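PDB 3PU5: extracellular solute-binding protein from Bordetella parapertussis, which probably captures a small solute, perhaps a polyamine, outside the cytoplasm and hands it to a membrane transporter, as periplasmic binding proteins of this class do. Local coordinates for residues Gly42-His47 against Ala63-Asn68; Glu27-Gln32 against Ala255-Asn260; Asn148-Asn153 against Asp317-Arg322. All blocks are in the same frame, centred on the assembly; numbering follows the deposited sequence.

Interaction 1: residues Gly42-His47 against Ala63-Asn68; sequences GTNPAH and AAFGGN
This contact lies in the first lobe of a periplasmic binding protein fold, where the start of helix 44-53 meets the end of strand 62-65 and the turn into helix 67-75. Asn44 and Phe65 are the closest pair along the backbones, with CA atoms 5.7 Å apart. The amide of Asn44 reaches over to the turn. Its OD1 accepts a nearly straight but weak hydrogen bond from Gly66 N, at 3.3 Å and 172°. Asn44 OD1 also lies 3.2 Å from Phe65 CB. Asn44 CG stands anti to its own carbonyl carbon (chi1 -60°), and this brings the amide alongside the start of the Phe65 side chain, the two running in opposite senses. Gly66 is the N-cap residue of helix 67-75, so the bond is made at the point where strand becomes helix. The Phe65 ring lies against the first turn of helix 44-53. Asn44 O lies over one of its faces, towards the rim. His47 CB packs obliquely against the ring, 3.8 Å from Phe65 CD2. Thr43 caps helix 44-53: its OG1 accepts from Ala46 N at 3.2 Å. Further along that helix, Ala48 and Ile51 also touch Phe65. Met70 of helix 67-75 and Thr11 of strand 7-12 add to its surroundings, while the backbone of Phe65 is hydrogen-bonded to Val243 of strand 238-246.

Interaction 2: residues Glu27-Gln32 against Ala255-Asn260; sequences EPFEKQ and AKAFMN
This is an aromatic helix-to-helix contact, buried on the outer part of the first lobe between helix 15-33 and helix 252-262. The helices come from distant parts of the sequence. Within residues 27-32 and 255-260 the nearest CA atoms are those of Phe29 and Phe258, 6.9 Å apart. The two rings form a T-shaped (edge-to-face) pair. Phe258 presents its edge to the face of Phe29. The centroids are 5.4 Å apart and the planes stand at 87°. At the edge, Phe258 CD1 comes to 3.7 Å from Phe29 CD2. The Phe29 ring also lies against the backbone of the second helix. Phe258 CA sits over the same ring in a CH-pi contact, 3.9 Å from the Phe29 centroid and 23° off the ring normal. Phe29 CG is anti to the backbone N (chi1 177°), which carries the ring across to helix 252-262. The far end of the Phe29 ring touches Ala257: Phe29 CE1 is 3.5 Å from Ala257 O, and Phe29 CZ is 4.1 Å from Ala257 CB. Tyr261 and Val35 also touch Phe29. Phe258 also touches Ile8 and Val10 of strand 7-12 and Met244 of strand 238-246, so it joins helix 252-262 to these strands. The contact is mostly ring edge on ring face and aliphatic carbon on ring, with backbone atoms of Ala257 and Phe258 also against the Phe29 ring. Its cohesion should therefore come mainly from dispersion, the hydrophobic effect and the weak electrostatics of C-H groups facing a pi cloud.

Interaction 3: residues Asn148-Asn153 against Asp317-Arg322; sequences NNLSSN and DLWNKR
Leu150, in the irregular loop after strand 145-148, faces Trp319 near the end of helix 305-322, with 7.8 Å between their CA atoms. Leu150 CB sits over the six-membered ring of the indole in a CH-pi contact, 3.5 Å from its centroid and 11° off the ring normal. The two side chains run past each other in opposite directions, and Leu150 CD2 comes 3.9 Å from Trp319 CB, at the base of the indole. With chi1 at 179°, Trp319 holds its indole trans to its own amide nitrogen, which extends it from the helix to residues 148-150. The contact lies in the second lobe of the periplasmic binding protein fold, where the C-terminal helix packs against a loop leading from a sheet strand to helix 156-167. The outer end of the six-membered ring meets the end of strand 145-148. Trp319 CH2 is 3.5 Å from Asn148 O, an oblique approach. The Asn149 side chain crosses that of Trp319 at about a right angle, with Asn149 ND2 3.7 Å from Trp319 CZ2; the amide and ring planes are 66° apart. Phe191 makes an edge-to-face pair with Trp319, and Leu160 and Leu181 also touch it. Met312, Leu315 and Leu316, earlier on the C-terminal helix, touch Leu150.

Interactions 1 and 2 belong to one lobe and interaction 3 to the other, as expected for a two-lobed binding protein. The centres of interactions 2 and 3 are about 41 Å apart, on opposite sides of the chain's centre. Interaction 1 lies between these extremes: its centre is about 20 Å from that of interaction 2 and about 23 Å from that of interaction 3. Its nearest atoms come within about 4 Å of interaction 3, without touching. In this family the solute site lies in the cleft between the lobes. Strands 7-12 and 238-246 connect the surroundings of interactions 1 and 2.

Interaction 1: residues Gly42-His47 against Ala63-Asn68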
loop_
_atom_site.group_PDB
_atom_site.type_symbol
_atom_site.label_atom_id
_atom_site.label_comp_id
_atom_site.label_asym_id
_atom_site.label_seq_id
_atom_site.Cartn_x
_atom_site.Cartn_y
_atom_site.Cartn_z
ATOM N N GLY A 42 15.389 3.357 -8.104
ATOM C CA GLY A 42 15.294 4.786 -7.873
ATOM C C GLY A 42 14.175 5.139 -6.908
ATOM O O GLY A 42 13.348 4.285 -6.568
ATOM N N THR A 43 14.157 6.395 -6.461
ATOM C CA THR A 43 13.086 6.890 -5.602
ATOM C C THR A 43 11.888 7.310 -6.433
ATOM O O THR A 43 12.016 7.626 -7.619
ATOM C CB THR A 43 13.515 8.126 -4.791
ATOM O OG1 THR A 43 13.835 9.198 -5.690
ATOM C CG2 THR A 43 14.709 7.813 -3.899
ATOM N N ASN A 44 10.727 7.331 -5.794
ATOM C CA ASN A 44 9.498 7.731 -6.459
ATOM C C ASN A 44 9.603 9.108 -7.111
ATOM O O ASN A 44 9.288 9.252 -8.284
ATOM C CB ASN A 44 8.313 7.658 -5.489
ATOM C CG ASN A 44 8.096 6.255 -4.936
ATOM O OD1 ASN A 44 8.517 5.266 -5.538
ATOM N ND2 ASN A 44 7.436 6.165 -3.776
ATOM N N PRO A 45 10.052 10.128 -6.350
ATOM C CA PRO A 45 10.175 11.496 -6.876
ATOM C C PRO A 45 11.160 11.621 -8.032
ATOM O O PRO A 45 10.906 12.397 -8.947
ATOM C CB PRO A 45 10.719 12.288 -5.688
ATOM C CG PRO A 45 10.405 11.487 -4.500
ATOM C CD PRO A 45 10.325 10.062 -4.905
ATOM N N ALA A 46 12.273 10.888 -7.974
ATOM C CA ALA A 46 13.290 10.940 -9.024
ATOM C C ALA A 46 12.783 10.310 -10.320
ATOM O O ALA A 46 12.952 10.870 -11.405
ATOM C CB ALA A 46 14.574 10.258 -8.568
ATOM N N HIS A 47 12.174 9.136 -10.204
ATOM C CA HIS A 47 11.583 8.481 -11.368
ATOM C C HIS A 47 10.536 9.376 -12.034
ATOM O O HIS A 47 10.569 9.582 -13.241
ATOM C CB HIS A 47 10.950 7.147 -10.978
ATOM C CG HIS A 47 11.925 6.013 -10.907
ATOM N ND1 HIS A 47 11.829 5.001 -9.973
ATOM C CD2 HIS A 47 13.018 5.732 -11.656
ATOM C CE1 HIS A 47 12.814 4.138 -10.158
ATOM N NE2 HIS A 47 13.548 4.559 -11.176
ATOM N N ALA A 63 6.066 2.811 -15.985
ATOM C CA ALA A 63 6.189 3.579 -14.762
ATOM C C ALA A 63 5.623 2.741 -13.644
ATOM O O ALA A 63 4.449 2.383 -13.669
ATOM C CB ALA A 63 5.432 4.889 -14.876
ATOM N N ALA A 64 6.461 2.411 -12.669
ATOM C CA ALA A 64 6.017 1.584 -11.564
ATOM C C ALA A 64 6.591 2.129 -10.272
ATOM O O ALA A 64 7.764 1.895 -9.957
ATOM C CB ALA A 64 6.454 0.131 -11.786
ATOM N N PHE A 65 5.781 2.884 -9.539
ATOM C CA PHE A 65 6.206 3.465 -8.270
ATOM C C PHE A 65 5.041 4.066 -7.474
ATOM O O PHE A 65 3.883 3.897 -7.838
ATOM C CB PHE A 65 7.331 4.497 -8.462
ATOM C CG PHE A 65 7.026 5.556 -9.484
ATOM C CD1 PHE A 65 6.207 6.633 -9.168
ATOM C CD2 PHE A 65 7.579 5.489 -10.754
ATOM C CE1 PHE A 65 5.925 7.618 -10.119
ATOM C CE2 PHE A 65 7.306 6.471 -11.707
ATOM C CZ PHE A 65 6.476 7.534 -11.388
ATOM N N GLY A 66 5.371 4.774 -6.396
ATOM C CA GLY A 66 4.388 5.284 -5.452
ATOM C C GLY A 66 3.287 6.169 -6.005
ATOM O O GLY A 66 3.478 6.878 -6.990
ATOM N N GLY A 67 2.143 6.147 -5.326
ATOM C CA GLY A 67 0.954 6.854 -5.761
ATOM C C GLY A 67 1.065 8.367 -5.834
ATOM O O GLY A 67 0.594 8.972 -6.802
ATOM N N ASN A 68 1.672 8.982 -4.821
ATOM C CA ASN A 68 1.832 10.442 -4.798
ATOM C C ASN A 68 2.509 10.988 -6.050
ATOM O O ASN A 68 2.005 11.902 -6.715
ATOM C CB ASN A 68 2.658 10.860 -3.590
ATOM C CG ASN A 68 1.908 10.704 -2.298
ATOM O OD1 ASN A 68 0.727 11.059 -2.209
ATOM N ND2 ASN A 68 2.586 10.174 -1.278
#

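Interaction 2: residues Glu27-Gln32 against Ala255-Asn260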
loop_
_atom_site.group_PDB
_atom_site.type_symbol
_atom_site.label_atom_id
_atom_site.label_comp_id
_atom_site.label_asym_id
_atom_site.label_seq_id
_atom_site.Cartn_x
_atom_site.Cartn_y
_atom_site.Cartn_z
ATOM N N GLU A 27 11.690 -11.702 -14.799
ATOM C CA GLU A 27 12.315 -12.920 -15.327
ATOM C C GLU A 27 11.331 -13.876 -16.025
ATOM O O GLU A 27 11.574 -14.284 -17.159
ATOM C CB GLU A 27 13.147 -13.633 -14.255
ATOM C CG GLU A 27 14.489 -12.950 -13.967
ATOM C CD GLU A 27 15.171 -13.468 -12.701
ATOM O OE1 GLU A 27 14.670 -14.441 -12.101
ATOM O OE2 GLU A 27 16.215 -12.907 -12.299
ATOM N N PRO A 28 10.211 -14.227 -15.361
ATOM C CA PRO A 28 9.213 -15.079 -16.023
ATOM C C PRO A 28 8.686 -14.485 -17.325
ATOM O O PRO A 28 8.486 -15.214 -18.296
ATOM C CB PRO A 28 8.085 -15.161 -14.990
ATOM C CG PRO A 28 8.780 -14.969 -13.678
ATOM C CD PRO A 28 9.854 -13.954 -13.958
ATOM N N PHE A 29 8.469 -13.175 -17.344
ATOM C CA PHE A 29 7.987 -12.509 -18.545
ATOM C C PHE A 29 8.991 -12.615 -19.687
ATOM O O PHE A 29 8.612 -12.889 -20.827
ATOM C CB PHE A 29 7.697 -11.037 -18.267
ATOM C CG PHE A 29 7.264 -10.271 -19.486
ATOM C CD1 PHE A 29 5.996 -10.451 -20.012
ATOM C CD2 PHE A 29 8.129 -9.378 -20.107
ATOM C CE1 PHE A 29 5.595 -9.749 -21.142
ATOM C CE2 PHE A 29 7.738 -8.674 -21.218
ATOM C CZ PHE A 29 6.466 -8.859 -21.742
ATOM N N GLU A 30 10.264 -12.367 -19.381
ATOM C CA GLU A 30 11.328 -12.472 -20.373
ATOM C C GLU A 30 11.290 -13.869 -20.988
ATOM O O GLU A 30 11.387 -14.036 -22.200
ATOM C CB GLU A 30 12.701 -12.254 -19.727
ATOM C CG GLU A 30 13.023 -10.833 -19.272
ATOM C CD GLU A 30 14.489 -10.678 -18.833
ATOM O OE1 GLU A 30 15.079 -11.669 -18.352
ATOM O OE2 GLU A 30 15.061 -9.573 -18.983
ATOM N N LYS A 31 11.144 -14.874 -20.131
ATOM C CA LYS A 31 11.144 -16.256 -20.575
ATOM C C LYS A 31 10.001 -16.540 -21.530
ATOM O O LYS A 31 10.188 -17.202 -22.545
ATOM C CB LYS A 31 11.073 -17.210 -19.381
ATOM C CG LYS A 31 12.410 -17.435 -18.701
ATOM C CD LYS A 31 12.286 -18.455 -17.578
ATOM C CE LYS A 31 11.621 -19.737 -18.067
ATOM N NZ LYS A 31 11.487 -20.752 -16.979
ATOM N N GLN A 32 8.812 -16.043 -21.212
ATOM C CA GLN A 32 7.647 -16.367 -22.022
ATOM C C GLN A 32 7.539 -15.515 -23.273
ATOM O O GLN A 32 6.995 -15.962 -24.285
ATOM C CB GLN A 32 6.381 -16.269 -21.181
ATOM C CG GLN A 32 6.440 -17.211 -19.998
ATOM C CD GLN A 32 5.222 -17.132 -19.116
ATOM O OE1 GLN A 32 5.233 -17.632 -17.984
ATOM N NE2 GLN A 32 4.162 -16.494 -19.618
ATOM N N ALA A 255 5.249 -2.707 -23.372
ATOM C CA ALA A 255 4.907 -2.253 -22.024
ATOM C C ALA A 255 3.537 -2.777 -21.584
ATOM O O ALA A 255 3.386 -3.263 -20.460
ATOM C CB ALA A 255 4.948 -0.733 -21.958
ATOM N N LYS A 256 2.544 -2.690 -22.473
ATOM C CA LYS A 256 1.209 -3.220 -22.185
ATOM C C LYS A 256 1.277 -4.732 -21.980
ATOM O O LYS A 256 0.554 -5.296 -21.153
ATOM C CB LYS A 256 0.226 -2.879 -23.312
ATOM C CG LYS A 256 -0.161 -1.398 -23.388
ATOM C CD LYS A 256 -0.997 -1.108 -24.646
ATOM C CE LYS A 256 -1.337 0.359 -24.764
ATOM N NZ LYS A 256 -2.039 0.642 -26.053
ATOM N N ALA A 257 2.149 -5.381 -22.742
ATOM C CA ALA A 257 2.338 -6.818 -22.622
ATOM C C ALA A 257 2.946 -7.166 -21.270
ATOM O O ALA A 257 2.503 -8.109 -20.606
ATOM C CB ALA A 257 3.205 -7.338 -23.755
ATOM N N PHE A 258 3.952 -6.405 -20.850
ATOM C CA PHE A 258 4.501 -6.618 -19.515
ATOM C C PHE A 258 3.442 -6.365 -18.432
ATOM O O PHE A 258 3.288 -7.158 -17.490
ATOM C CB PHE A 258 5.736 -5.740 -19.252
ATOM C CG PHE A 258 6.255 -5.870 -17.852
ATOM C CD1 PHE A 258 7.019 -6.966 -17.480
ATOM C CD2 PHE A 258 5.927 -4.929 -16.883
ATOM C CE1 PHE A 258 7.469 -7.112 -16.163
ATOM C CE2 PHE A 258 6.382 -5.062 -15.569
ATOM C CZ PHE A 258 7.150 -6.153 -15.210
HETATM N N MSE A 259 2.719 -5.258 -18.552
HETATM C CA MSE A 259 1.708 -4.935 -17.551
HETATM C C MSE A 259 0.660 -6.044 -17.487
HETATM O O MSE A 259 0.223 -6.445 -16.412
HETATM C CB MSE A 259 1.047 -3.600 -17.874
HETATM C CG MSE A 259 0.059 -3.121 -16.828
HETATM SE SE MSE A 259 -0.519 -1.277 -17.222
HETATM C CE MSE A 259 -1.748 -1.035 -15.715
ATOM N N ASN A 260 0.265 -6.549 -18.649
ATOM C CA ASN A 260 -0.705 -7.628 -18.687
ATOM C C ASN A 260 -0.207 -8.849 -17.927
ATOM O O ASN A 260 -0.970 -9.497 -17.218
ATOM C CB ASN A 260 -1.009 -8.028 -20.122
ATOM C CG ASN A 260 -2.105 -9.059 -20.205
ATOM O OD1 ASN A 260 -3.204 -8.850 -19.687
ATOM N ND2 ASN A 260 -1.811 -10.188 -20.840
#

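Interaction 3: residues Asn148-Asn153 against Asp317-Arg322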
loop_
_atom_site.group_PDB
_atom_site.type_symbol
_atom_site.label_atom_id
_atom_site.label_comp_id
_atom_site.label_asym_id
_atom_site.label_seq_id
_atom_site.Cartn_x
_atom_site.Cartn_y
_atom_site.Cartn_z
ATOM N N ASN A 148 0.738 5.773 14.089
ATOM C CA ASN A 148 1.533 6.324 12.984
ATOM C C ASN A 148 1.815 7.822 13.153
ATOM O O ASN A 148 0.883 8.613 13.334
ATOM C CB ASN A 148 0.796 6.157 11.639
ATOM C CG ASN A 148 0.192 4.773 11.443
ATOM O OD1 ASN A 148 0.385 4.148 10.391
ATOM N ND2 ASN A 148 -0.578 4.307 12.423
ATOM N N ASN A 149 3.078 8.224 13.071
ATOM C CA ASN A 149 3.380 9.653 13.034
ATOM C C ASN A 149 2.961 10.252 11.700
ATOM O O ASN A 149 3.412 9.784 10.654
ATOM C CB ASN A 149 4.865 9.922 13.262
ATOM C CG ASN A 149 5.167 11.410 13.367
ATOM O OD1 ASN A 149 6.094 11.915 12.746
ATOM N ND2 ASN A 149 4.363 12.114 14.142
ATOM N N LEU A 150 2.109 11.277 11.729
ATOM C CA LEU A 150 1.609 11.877 10.483
ATOM C C LEU A 150 2.731 12.319 9.529
ATOM O O LEU A 150 2.684 12.046 8.328
ATOM C CB LEU A 150 0.641 13.037 10.757
ATOM C CG LEU A 150 -0.019 13.580 9.484
ATOM C CD1 LEU A 150 -0.629 12.435 8.694
ATOM C CD2 LEU A 150 -1.062 14.656 9.763
ATOM N N SER A 151 3.754 12.972 10.068
ATOM C CA SER A 151 4.835 13.525 9.250
ATOM C C SER A 151 5.840 12.513 8.705
ATOM O O SER A 151 6.809 12.907 8.059
ATOM C CB SER A 151 5.616 14.567 10.058
ATOM O OG SER A 151 4.738 15.557 10.558
ATOM N N SER A 152 5.637 11.225 8.953
ATOM C CA SER A 152 6.692 10.265 8.650
ATOM C C SER A 152 6.469 9.398 7.409
ATOM O O SER A 152 7.243 8.482 7.138
ATOM C CB SER A 152 6.978 9.393 9.874
ATOM O OG SER A 152 7.516 10.176 10.926
ATOM N N ASN A 153 5.423 9.694 6.652
ATOM C CA ASN A 153 5.093 8.901 5.472
ATOM C C ASN A 153 4.995 7.404 5.791
ATOM O O ASN A 153 5.569 6.557 5.085
ATOM C CB ASN A 153 6.099 9.142 4.330
ATOM C CG ASN A 153 5.677 8.462 3.030
ATOM O OD1 ASN A 153 4.612 8.758 2.473
ATOM N ND2 ASN A 153 6.506 7.533 2.550
ATOM N N ASP A 317 -1.660 20.841 9.868
ATOM C CA ASP A 317 -1.950 22.001 10.707
ATOM C C ASP A 317 -2.750 21.598 11.949
ATOM O O ASP A 317 -2.368 21.921 13.074
ATOM C CB ASP A 317 -2.733 23.055 9.915
ATOM C CG ASP A 317 -1.850 23.848 8.960
ATOM O OD1 ASP A 317 -0.604 23.773 9.083
ATOM O OD2 ASP A 317 -2.402 24.562 8.089
ATOM N N LEU A 318 -3.862 20.898 11.737
ATOM C CA LEU A 318 -4.700 20.415 12.837
ATOM C C LEU A 318 -3.912 19.507 13.772
ATOM O O LEU A 318 -4.045 19.591 14.998
ATOM C CB LEU A 318 -5.909 19.653 12.299
ATOM C CG LEU A 318 -7.132 20.462 11.881
ATOM C CD1 LEU A 318 -8.275 19.518 11.583
ATOM C CD2 LEU A 318 -7.526 21.446 12.979
ATOM N N TRP A 319 -3.101 18.633 13.184
ATOM C CA TRP A 319 -2.229 17.750 13.951
ATOM C C TRP A 319 -1.318 18.586 14.851
ATOM O O TRP A 319 -1.309 18.411 16.066
ATOM C CB TRP A 319 -1.414 16.858 13.008
ATOM C CG TRP A 319 -0.436 15.906 13.660
ATOM C CD1 TRP A 319 0.780 16.222 14.200
ATOM C CD2 TRP A 319 -0.570 14.479 13.792
ATOM N NE1 TRP A 319 1.398 15.092 14.677
ATOM C CE2 TRP A 319 0.593 14.008 14.438
ATOM C CE3 TRP A 319 -1.565 13.561 13.443
ATOM C CZ2 TRP A 319 0.794 12.653 14.733
ATOM C CZ3 TRP A 319 -1.365 12.217 13.734
ATOM C CH2 TRP A 319 -0.195 11.777 14.371
ATOM N N ASN A 320 -0.570 19.509 14.259
ATOM C CA ASN A 320 0.378 20.315 15.026
ATOM C C ASN A 320 -0.327 21.116 16.113
ATOM O O ASN A 320 0.290 21.551 17.080
ATOM C CB ASN A 320 1.179 21.236 14.101
ATOM C CG ASN A 320 2.110 20.468 13.177
ATOM O OD1 ASN A 320 2.573 19.375 13.510
ATOM N ND2 ASN A 320 2.388 21.037 12.006
ATOM N N LYS A 321 -1.634 21.273 15.964
ATOM C CA LYS A 321 -2.402 22.119 16.861
ATOM C C LYS A 321 -2.988 21.368 18.060
ATOM O O LYS A 321 -2.922 21.846 19.202
ATOM C CB LYS A 321 -3.527 22.789 16.076
ATOM C CG LYS A 321 -3.891 24.159 16.586
ATOM C CD LYS A 321 -4.084 25.120 15.433
ATOM C CE LYS A 321 -5.242 24.696 14.552
ATOM N NZ LYS A 321 -5.651 25.800 13.629
ATOM N N ARG A 322 -3.520 20.201 17.744
ATOM C CA ARG A 322 -4.121 19.349 18.671
ATOM C C ARG A 322 -3.394 18.054 19.064
ATOM O O ARG A 322 -3.782 17.491 20.019
ATOM C CB ARG A 322 -5.542 19.141 18.256
ATOM C CG ARG A 322 -6.211 20.447 18.056
ATOM C CD ARG A 322 -7.255 20.393 17.063
ATOM N NE ARG A 322 -8.233 19.444 17.506
ATOM C CZ ARG A 322 -9.550 19.538 17.383
ATOM N NH1 ARG A 322 -10.102 20.580 16.783
ATOM N NH2 ARG A 322 -10.310 18.554 17.846
#